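Local coordinates for myosin-17 (Arabidopsis thaliana, PDB 7KFL), which is a plant class XI myosin motor whose globular tail, the cargo-binding domain described here, probably recognises the cargo to be carried along actin, at residues R90-T95 and L143-K149; L84-Q89 and F155-T160; A75-S79 and A231-P235. All blocks are in the same frame, centred on the assembly; numbering follows the deposited sequence.

Contact 1 of 3, residues R90-T95 and L143-K149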
loop_
_atom_site.group_PDB
_atom_site.type_symbol
_atom_site.label_atom_id
_atom_site.label_comp_id
_atom_site.label_asym_id
_atom_site.label_seq_id
_atom_site.Cartn_x
_atom_site.Cartn_y
_atom_site.Cartn_z
ATOM N N ARG A 90 -1.094 23.676 6.504
ATOM C CA ARG A 90 -1.816 24.907 6.081
ATOM C C ARG A 90 -1.684 26.009 7.143
ATOM O O ARG A 90 -2.203 27.115 6.892
ATOM C CB ARG A 90 -3.294 24.595 5.829
ATOM C CG ARG A 90 -3.554 23.686 4.635
ATOM C CD ARG A 90 -5.037 23.435 4.431
ATOM N NE ARG A 90 -5.315 22.475 3.367
ATOM C CZ ARG A 90 -6.525 22.014 3.049
ATOM N NH1 ARG A 90 -7.597 22.419 3.713
ATOM N NH2 ARG A 90 -6.661 21.140 2.067
ATOM N N THR A 91 -1.016 25.735 8.270
ATOM C CA THR A 91 -0.918 26.646 9.445
ATOM C C THR A 91 0.526 27.143 9.619
ATOM O O THR A 91 0.751 28.356 9.451
ATOM C CB THR A 91 -1.434 25.952 10.713
ATOM O OG1 THR A 91 -2.819 25.667 10.513
ATOM C CG2 THR A 91 -1.267 26.782 11.967
ATOM N N LEU A 92 1.456 26.239 9.950
ATOM C CA LEU A 92 2.855 26.570 10.343
ATOM C C LEU A 92 3.584 27.244 9.173
ATOM O O LEU A 92 3.746 26.590 8.129
ATOM C CB LEU A 92 3.592 25.293 10.768
ATOM C CG LEU A 92 2.933 24.441 11.855
ATOM C CD1 LEU A 92 3.946 23.492 12.475
ATOM C CD2 LEU A 92 2.285 25.295 12.936
ATOM N N LYS A 93 3.994 28.506 9.351
ATOM C CA LYS A 93 4.962 29.220 8.473
ATOM C C LYS A 93 6.379 28.916 8.976
ATOM O O LYS A 93 6.603 29.019 10.198
ATOM C CB LYS A 93 4.716 30.733 8.482
ATOM C CG LYS A 93 3.615 31.244 7.559
ATOM C CD LYS A 93 3.372 32.740 7.711
ATOM C CE LYS A 93 2.238 33.279 6.860
ATOM N NZ LYS A 93 2.729 34.001 5.661
ATOM N N ALA A 94 7.295 28.558 8.069
ATOM C CA ALA A 94 8.691 28.165 8.378
ATOM C C ALA A 94 9.487 29.391 8.843
ATOM O O ALA A 94 9.270 30.487 8.287
ATOM C CB ALA A 94 9.329 27.522 7.171
ATOM N N THR A 95 10.373 29.197 9.826
ATOM C CA THR A 95 11.257 30.242 10.412
ATOM C C THR A 95 12.684 29.692 10.535
ATOM O O THR A 95 12.845 28.454 10.544
ATOM C CB THR A 95 10.729 30.726 11.771
ATOM O OG1 THR A 95 10.755 29.636 12.694
ATOM C CG2 THR A 95 9.326 31.287 11.692
ATOM N N LEU A 143 -8.688 28.335 9.221
ATOM C CA LEU A 143 -7.236 28.211 9.528
ATOM C C LEU A 143 -6.531 29.545 9.248
ATOM O O LEU A 143 -6.765 30.121 8.168
ATOM C CB LEU A 143 -6.623 27.089 8.681
ATOM C CG LEU A 143 -7.209 25.690 8.883
ATOM C CD1 LEU A 143 -6.478 24.674 8.019
ATOM C CD2 LEU A 143 -7.162 25.272 10.345
ATOM N N ARG A 144 -5.702 29.998 10.194
ATOM C CA ARG A 144 -4.879 31.233 10.086
ATOM C C ARG A 144 -3.411 30.869 10.343
ATOM O O ARG A 144 -3.148 30.110 11.298
ATOM C CB ARG A 144 -5.392 32.313 11.048
ATOM C CG ARG A 144 -5.406 31.906 12.514
ATOM C CD ARG A 144 -6.242 32.834 13.377
ATOM N NE ARG A 144 -6.543 32.234 14.672
ATOM C CZ ARG A 144 -5.686 32.121 15.686
ATOM N NH1 ARG A 144 -4.445 32.569 15.580
ATOM N NH2 ARG A 144 -6.079 31.551 16.813
ATOM N N GLN A 145 -2.504 31.383 9.506
ATOM C CA GLN A 145 -1.051 31.065 9.526
ATOM C C GLN A 145 -0.429 31.599 10.821
ATOM O O GLN A 145 -0.769 32.732 11.213
ATOM C CB GLN A 145 -0.347 31.678 8.313
ATOM C CG GLN A 145 -0.835 31.144 6.972
ATOM C CD GLN A 145 0.091 30.110 6.379
ATOM O OE1 GLN A 145 1.007 30.429 5.624
ATOM N NE2 GLN A 145 -0.151 28.849 6.705
ATOM N N VAL A 146 0.436 30.803 11.457
ATOM C CA VAL A 146 1.279 31.214 12.621
ATOM C C VAL A 146 2.739 30.917 12.262
ATOM O O VAL A 146 2.997 29.832 11.708
ATOM C CB VAL A 146 0.848 30.511 13.927
ATOM C CG1 VAL A 146 -0.668 30.450 14.062
ATOM C CG2 VAL A 146 1.446 29.118 14.076
ATOM N N GLU A 147 3.652 31.857 12.531
ATOM C CA GLU A 147 5.112 31.660 12.331
ATOM C C GLU A 147 5.601 30.686 13.409
ATOM O O GLU A 147 5.819 31.125 14.554
ATOM C CB GLU A 147 5.860 32.997 12.339
ATOM C CG GLU A 147 5.556 33.864 11.127
ATOM C CD GLU A 147 6.537 34.998 10.876
ATOM O OE1 GLU A 147 7.730 34.707 10.659
ATOM O OE2 GLU A 147 6.107 36.172 10.901
ATOM N N ALA A 148 5.724 29.407 13.045
ATOM C CA ALA A 148 6.058 28.281 13.948
ATOM C C ALA A 148 7.502 28.418 14.438
ATOM O O ALA A 148 8.386 28.697 13.606
ATOM C CB ALA A 148 5.851 26.972 13.230
ATOM N N LYS A 149 7.720 28.224 15.743
ATOM C CA LYS A 149 9.063 28.152 16.373
ATOM C C LYS A 149 9.594 26.723 16.218
ATOM O O LYS A 149 8.859 25.878 15.682
ATOM C CB LYS A 149 8.985 28.607 17.833
ATOM C CG LYS A 149 8.569 30.060 18.036
ATOM C CD LYS A 149 9.490 31.070 17.375
ATOM C CE LYS A 149 9.052 32.504 17.585
ATOM N NZ LYS A 149 7.908 32.860 16.711
#
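A two-stranded parallel ladder, strand 92-93 beside strand 146-147, joins these segments at the surface of the helical cargo-binding domain. Both run the same way, their end-to-end directions 22° apart. Three backbone hydrogen bonds give the parallel pattern: Val146 N donates to Thr91 O (3.2 Å), Lys93 N to Val146 O (2.9 Å, nearly linear) and Ala148 N to Lys93 O (3.0 Å). Lys93 thus uses both its amide and its carbonyl on the partner strand, and Val146 does the same. CA-H...O contacts support them, Gln145 CA to Thr91 O at 3.3 Å and Leu92 CA to Val146 O at 3.5 Å.

Before the ladder, the carbonyl of Arg90 receives a weak hydrogen bond from Gln145 NE2 (2.7 Å); a long, flexible amide suits this place because it can reach back to a carbonyl the strand does not pair. Thr91 turns its hydroxyl off the ladder, where OG1 bonds to Leu87 O and Tyr37 OH, while the guanidinium of Arg90 reaches Ser392 O through NH2.

The two faces differ in character. Leu92 and Val146 share one, with Leu92 CD2 4.1 Å from Val146 CG2, and both rest on Phe46; the small Ala148 lets its CB come within 3.7 Å of Leu92 CB. Lys93 and Glu147 occupy the other face, whose exposure suits charged residues. Past the last amide, a side chain takes over from the backbone: the hydroxyl of Thr95 donates from OG1 to Ala148 O at 2.7 Å.

Contact 2 of 3, residues L84-Q89 and F155-T160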
loop_
_atom_site.group_PDB
_atom_site.type_symbol
_atom_site.label_atom_id
_atom_site.label_comp_id
_atom_site.label_asym_id
_atom_site.label_seq_id
_atom_site.Cartn_x
_atom_site.Cartn_y
_atom_site.Cartn_z
ATOM N N LEU A 84 -4.201 15.871 11.163
ATOM C CA LEU A 84 -3.372 16.798 11.979
ATOM C C LEU A 84 -2.299 17.439 11.090
ATOM O O LEU A 84 -2.131 18.670 11.177
ATOM C CB LEU A 84 -2.737 16.060 13.163
ATOM C CG LEU A 84 -1.943 16.943 14.128
ATOM C CD1 LEU A 84 -2.658 18.262 14.407
ATOM C CD2 LEU A 84 -1.670 16.209 15.434
ATOM N N LEU A 85 -1.607 16.635 10.273
ATOM C CA LEU A 85 -0.538 17.106 9.350
ATOM C C LEU A 85 -1.134 18.064 8.310
ATOM O O LEU A 85 -0.454 19.053 7.974
ATOM C CB LEU A 85 0.138 15.904 8.684
ATOM C CG LEU A 85 1.250 15.254 9.505
ATOM C CD1 LEU A 85 1.557 13.854 8.998
ATOM C CD2 LEU A 85 2.506 16.114 9.500
ATOM N N LEU A 86 -2.349 17.782 7.829
ATOM C CA LEU A 86 -3.094 18.641 6.866
ATOM C C LEU A 86 -3.284 20.034 7.483
ATOM O O LEU A 86 -3.037 21.030 6.776
ATOM C CB LEU A 86 -4.434 17.968 6.530
ATOM C CG LEU A 86 -5.333 18.648 5.491
ATOM C CD1 LEU A 86 -6.470 19.413 6.152
ATOM C CD2 LEU A 86 -4.556 19.555 4.550
ATOM N N LEU A 87 -3.672 20.095 8.762
ATOM C CA LEU A 87 -3.877 21.360 9.519
ATOM C C LEU A 87 -2.527 22.063 9.697
ATOM O O LEU A 87 -2.448 23.267 9.379
ATOM C CB LEU A 87 -4.525 21.051 10.874
ATOM C CG LEU A 87 -5.911 20.409 10.822
ATOM C CD1 LEU A 87 -6.257 19.754 12.150
ATOM C CD2 LEU A 87 -6.972 21.429 10.436
ATOM N N LEU A 88 -1.510 21.333 10.173
ATOM C CA LEU A 88 -0.120 21.832 10.373
ATOM C C LEU A 88 0.442 22.369 9.049
ATOM O O LEU A 88 1.087 23.433 9.081
ATOM C CB LEU A 88 0.762 20.702 10.915
ATOM C CG LEU A 88 0.455 20.220 12.333
ATOM C CD1 LEU A 88 1.515 19.237 12.803
ATOM C CD2 LEU A 88 0.344 21.380 13.310
ATOM N N GLN A 89 0.211 21.655 7.941
ATOM C CA GLN A 89 0.713 22.006 6.582
ATOM C C GLN A 89 0.160 23.372 6.154
ATOM O O GLN A 89 0.909 24.120 5.501
ATOM C CB GLN A 89 0.323 20.924 5.571
ATOM C CG GLN A 89 0.678 21.259 4.126
ATOM C CD GLN A 89 2.166 21.322 3.877
ATOM O OE1 GLN A 89 2.965 20.722 4.597
ATOM N NE2 GLN A 89 2.554 22.045 2.838
ATOM N N PHE A 155 8.120 18.945 15.206
ATOM C CA PHE A 155 6.900 18.134 15.463
ATOM C C PHE A 155 6.253 17.728 14.134
ATOM O O PHE A 155 5.891 16.544 13.991
ATOM C CB PHE A 155 5.904 18.897 16.337
ATOM C CG PHE A 155 4.592 18.182 16.533
ATOM C CD1 PHE A 155 4.536 16.981 17.225
ATOM C CD2 PHE A 155 3.413 18.701 16.016
ATOM C CE1 PHE A 155 3.329 16.320 17.399
ATOM C CE2 PHE A 155 2.209 18.039 16.194
ATOM C CZ PHE A 155 2.167 16.850 16.884
ATOM N N LYS A 156 6.098 18.676 13.202
ATOM C CA LYS A 156 5.542 18.417 11.846
ATOM C C LYS A 156 6.393 17.340 11.162
ATOM O O LYS A 156 5.816 16.413 10.571
ATOM C CB LYS A 156 5.495 19.705 11.018
ATOM C CG LYS A 156 5.117 19.510 9.556
ATOM C CD LYS A 156 4.557 20.752 8.900
ATOM C CE LYS A 156 4.731 20.755 7.396
ATOM N NZ LYS A 156 6.115 21.118 7.006
ATOM N N GLN A 157 7.719 17.462 11.263
ATOM C CA GLN A 157 8.712 16.513 10.696
ATOM C C GLN A 157 8.580 15.152 11.394
ATOM O O GLN A 157 8.556 14.130 10.681
ATOM C CB GLN A 157 10.111 17.112 10.835
ATOM C CG GLN A 157 11.242 16.138 10.543
ATOM C CD GLN A 157 12.579 16.829 10.643
ATOM O OE1 GLN A 157 12.780 17.909 10.084
ATOM N NE2 GLN A 157 13.504 16.215 11.366
ATOM N N GLN A 158 8.501 15.135 12.728
ATOM C CA GLN A 158 8.358 13.893 13.538
ATOM C C GLN A 158 7.000 13.237 13.250
ATOM O O GLN A 158 6.962 11.995 13.116
ATOM C CB GLN A 158 8.529 14.190 15.029
ATOM C CG GLN A 158 9.984 14.351 15.452
ATOM C CD GLN A 158 10.148 14.590 16.934
ATOM O OE1 GLN A 158 9.190 14.572 17.701
ATOM N NE2 GLN A 158 11.381 14.809 17.353
ATOM N N LEU A 159 5.925 14.027 13.151
ATOM C CA LEU A 159 4.552 13.511 12.888
ATOM C C LEU A 159 4.473 12.948 11.464
ATOM O O LEU A 159 3.823 11.894 11.286
ATOM C CB LEU A 159 3.521 14.624 13.103
ATOM C CG LEU A 159 2.057 14.191 13.009
ATOM C CD1 LEU A 159 1.736 13.104 14.024
ATOM C CD2 LEU A 159 1.127 15.379 13.201
ATOM N N THR A 160 5.094 13.626 10.491
ATOM C CA THR A 160 5.247 13.151 9.088
ATOM C C THR A 160 5.883 11.755 9.108
ATOM O O THR A 160 5.314 10.841 8.484
ATOM C CB THR A 160 6.058 14.149 8.248
ATOM O OG1 THR A 160 5.282 15.340 8.114
ATOM C CG2 THR A 160 6.417 13.633 6.872
#
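This is apolar packing between two roughly antiparallel helices in the buried interior of the helical bundle, where the last turn of helix 71-89 lies against an early part of helix 150-186. The axes of the two short segments approach to 10.5 Å and cross at -149°, and no hydrogen bond links them, so side-chain fit carries the contact.

Leu84, Leu85 and Leu88, spaced to fall on one side of their helix, meet Phe155 and Leu159, which are one turn apart on the other. Leu159 sits among the three leucines: its CD2 is 3.6 Å from Leu84 CG, 3.7 Å from Leu85 CG and 3.9 Å from Leu88 CD1. Branched leucine suits such a place, since its two methyl groups fill space between neighbours without any polar group to satisfy. The flat ring of Phe155 extends this surface, with Leu84 CD2 at its edge, 4.2 Å from CZ, and Leu88 CD1 3.7 Å from CE2.

Toward the more open border the chemistry becomes mixed. Lys156 lays its aliphatic chain along Leu88, with Lys156 CD 4.3 Å from Leu88 CB, and its CE lies 3.3 Å from Gln89 OE1. Thr160 sits beside Leu85 with its hydroxyl already satisfied within its own helix: OG1 donates to Lys156 O at 2.7 Å, while Leu85 CD2 lies 3.2 Å from Thr160 OG1.

Neighbouring helices enclose the pair: Leu84 also touches helix 31-43, Phe155 and Leu159 pack on helix 53-65, and Gln89 and Thr160 meet Val388 of the C-terminal helix 388-393.

Contact 3 of 3, residues A75-S79 and A231-P235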
loop_
_atom_site.group_PDB
_atom_site.type_symbol
_atom_site.label_atom_id
_atom_site.label_comp_id
_atom_site.label_asym_id
_atom_site.label_seq_id
_atom_site.Cartn_x
_atom_site.Cartn_y
_atom_site.Cartn_z
ATOM N N ALA A 75 -4.916 2.074 11.991
ATOM C CA ALA A 75 -5.937 2.676 11.099
ATOM C C ALA A 75 -6.448 3.980 11.722
ATOM O O ALA A 75 -6.615 4.974 10.979
ATOM C CB ALA A 75 -7.059 1.694 10.860
ATOM N N TYR A 76 -6.662 3.968 13.043
ATOM C CA TYR A 76 -7.117 5.126 13.857
ATOM C C TYR A 76 -6.103 6.267 13.742
ATOM O O TYR A 76 -6.499 7.398 13.401
ATOM C CB TYR A 76 -7.311 4.717 15.320
ATOM C CG TYR A 76 -7.819 5.824 16.209
ATOM C CD1 TYR A 76 -9.139 6.245 16.141
ATOM C CD2 TYR A 76 -6.983 6.460 17.113
ATOM C CE1 TYR A 76 -9.615 7.267 16.949
ATOM C CE2 TYR A 76 -7.443 7.484 17.928
ATOM C CZ TYR A 76 -8.763 7.889 17.846
ATOM O OH TYR A 76 -9.224 8.897 18.643
ATOM N N TRP A 77 -4.827 5.969 14.010
ATOM C CA TRP A 77 -3.733 6.976 14.078
ATOM C C TRP A 77 -3.258 7.375 12.676
ATOM O O TRP A 77 -2.647 8.451 12.562
ATOM C CB TRP A 77 -2.583 6.480 14.965
ATOM C CG TRP A 77 -2.850 6.719 16.417
ATOM C CD1 TRP A 77 -2.916 5.792 17.415
ATOM C CD2 TRP A 77 -3.139 7.988 17.029
ATOM N NE1 TRP A 77 -3.202 6.398 18.610
ATOM C CE2 TRP A 77 -3.346 7.745 18.403
ATOM C CE3 TRP A 77 -3.232 9.301 16.553
ATOM C CZ2 TRP A 77 -3.640 8.770 19.300
ATOM C CZ3 TRP A 77 -3.519 10.315 17.441
ATOM C CH2 TRP A 77 -3.719 10.050 18.795
ATOM N N LEU A 78 -3.535 6.566 11.651
ATOM C CA LEU A 78 -3.318 6.974 10.237
ATOM C C LEU A 78 -4.271 8.126 9.904
ATOM O O LEU A 78 -3.791 9.176 9.434
ATOM C CB LEU A 78 -3.548 5.789 9.296
ATOM C CG LEU A 78 -3.348 6.108 7.815
ATOM C CD1 LEU A 78 -1.873 6.074 7.453
ATOM C CD2 LEU A 78 -4.138 5.154 6.935
ATOM N N SER A 79 -5.571 7.930 10.152
ATOM C CA SER A 79 -6.651 8.911 9.863
ATOM C C SER A 79 -6.410 10.210 10.642
ATOM O O SER A 79 -6.599 11.292 10.053
ATOM C CB SER A 79 -8.004 8.333 10.168
ATOM O OG SER A 79 -9.031 9.148 9.622
ATOM N N ALA A 231 -13.983 2.509 8.064
ATOM C CA ALA A 231 -14.549 2.680 9.424
ATOM C C ALA A 231 -13.821 3.810 10.159
ATOM O O ALA A 231 -14.473 4.502 10.965
ATOM C CB ALA A 231 -14.446 1.389 10.198
ATOM N N ASN A 232 -12.519 3.968 9.895
ATOM C CA ASN A 232 -11.635 4.991 10.517
ATOM C C ASN A 232 -11.521 6.212 9.594
ATOM O O ASN A 232 -10.653 7.066 9.857
ATOM C CB ASN A 232 -10.269 4.396 10.864
ATOM C CG ASN A 232 -10.269 3.690 12.201
ATOM O OD1 ASN A 232 -10.376 4.337 13.239
ATOM N ND2 ASN A 232 -10.155 2.371 12.195
ATOM N N ASN A 233 -12.373 6.302 8.566
ATOM C CA ASN A 233 -12.450 7.446 7.616
ATOM C C ASN A 233 -11.041 7.845 7.163
ATOM O O ASN A 233 -10.751 9.057 7.109
ATOM C CB ASN A 233 -13.218 8.619 8.226
ATOM C CG ASN A 233 -14.705 8.350 8.298
ATOM O OD1 ASN A 233 -15.395 8.408 7.284
ATOM N ND2 ASN A 233 -15.205 8.044 9.484
ATOM N N ALA A 234 -10.203 6.855 6.846
ATOM C CA ALA A 234 -8.871 7.044 6.230
ATOM C C ALA A 234 -9.064 7.749 4.890
ATOM O O ALA A 234 -9.922 7.343 4.108
ATOM C CB ALA A 234 -8.182 5.712 6.061
ATOM N N PRO A 235 -8.304 8.828 4.588
ATOM C CA PRO A 235 -8.495 9.575 3.344
ATOM C C PRO A 235 -8.315 8.660 2.135
ATOM O O PRO A 235 -7.272 8.025 1.995
ATOM C CB PRO A 235 -7.431 10.683 3.391
ATOM C CG PRO A 235 -6.423 10.206 4.420
ATOM C CD PRO A 235 -7.214 9.378 5.409
#
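Asn232 lays its side-chain amide over the turn formed by Ala75 and Tyr76, with ND2 3.4 Å from Ala75 CB and OD1 3.4 Å from Tyr76 CA, near the edge of the tyrosine ring. Alanine leaves room for this close approach. The amide finds its hydrogen bonds elsewhere: OD1 accepts from Tyr25 OH and ND2 donates to Leu228 O, so asparagine, with an acceptor and a donor at its tip, ties strand 25-26 to the end of its own helix.

Between the segments themselves the hydrogen bond comes from Ser79, whose OG donates to Asn232 O at 2.6 Å. A serine serves well here, being short enough to let the loop come close, Ser79 CA to Ala234 CA 4.6 Å, while still offering a hydroxyl to a carbonyl at the end of a helix. Beside it, Leu78 CD2 touches Ala234 CB at 4.2 Å, and Leu78 also packs on helix 150-186.

Asn233 adopts positive phi (46°), a conformation that asparagine accepts more readily than most residues. It is the C-prime residue of a Schellman motif, with Ala234 N bonding to Met229 O and Asn233 N to Lys230 O, which ends helix 205-231 before Pro235, at the N-cap position, leads into helix 236-260.

Helix 71-89 strings the three contacts together: residues 75-79 serve contact 3, residues 84-89 serve contact 2, and the chain then passes into the strand of contact 1. On the partner side, strand 146-147 leads into helix 150-186, so each strand paired in contact 1 is the chain neighbour of a helix paired in contact 2. Their centres are 11 Å apart, and they touch where Leu143 CD2 meets Leu87 CD2 at 3.8 Å. Contact 3 lies nearer the centre of the chain, 16 Å from contact 2 and 25 Å from contact 1 between centres, touching neither. The loops are nested, contact 1 within contact 2 within contact 3, which brings in the turn before helix 236-260.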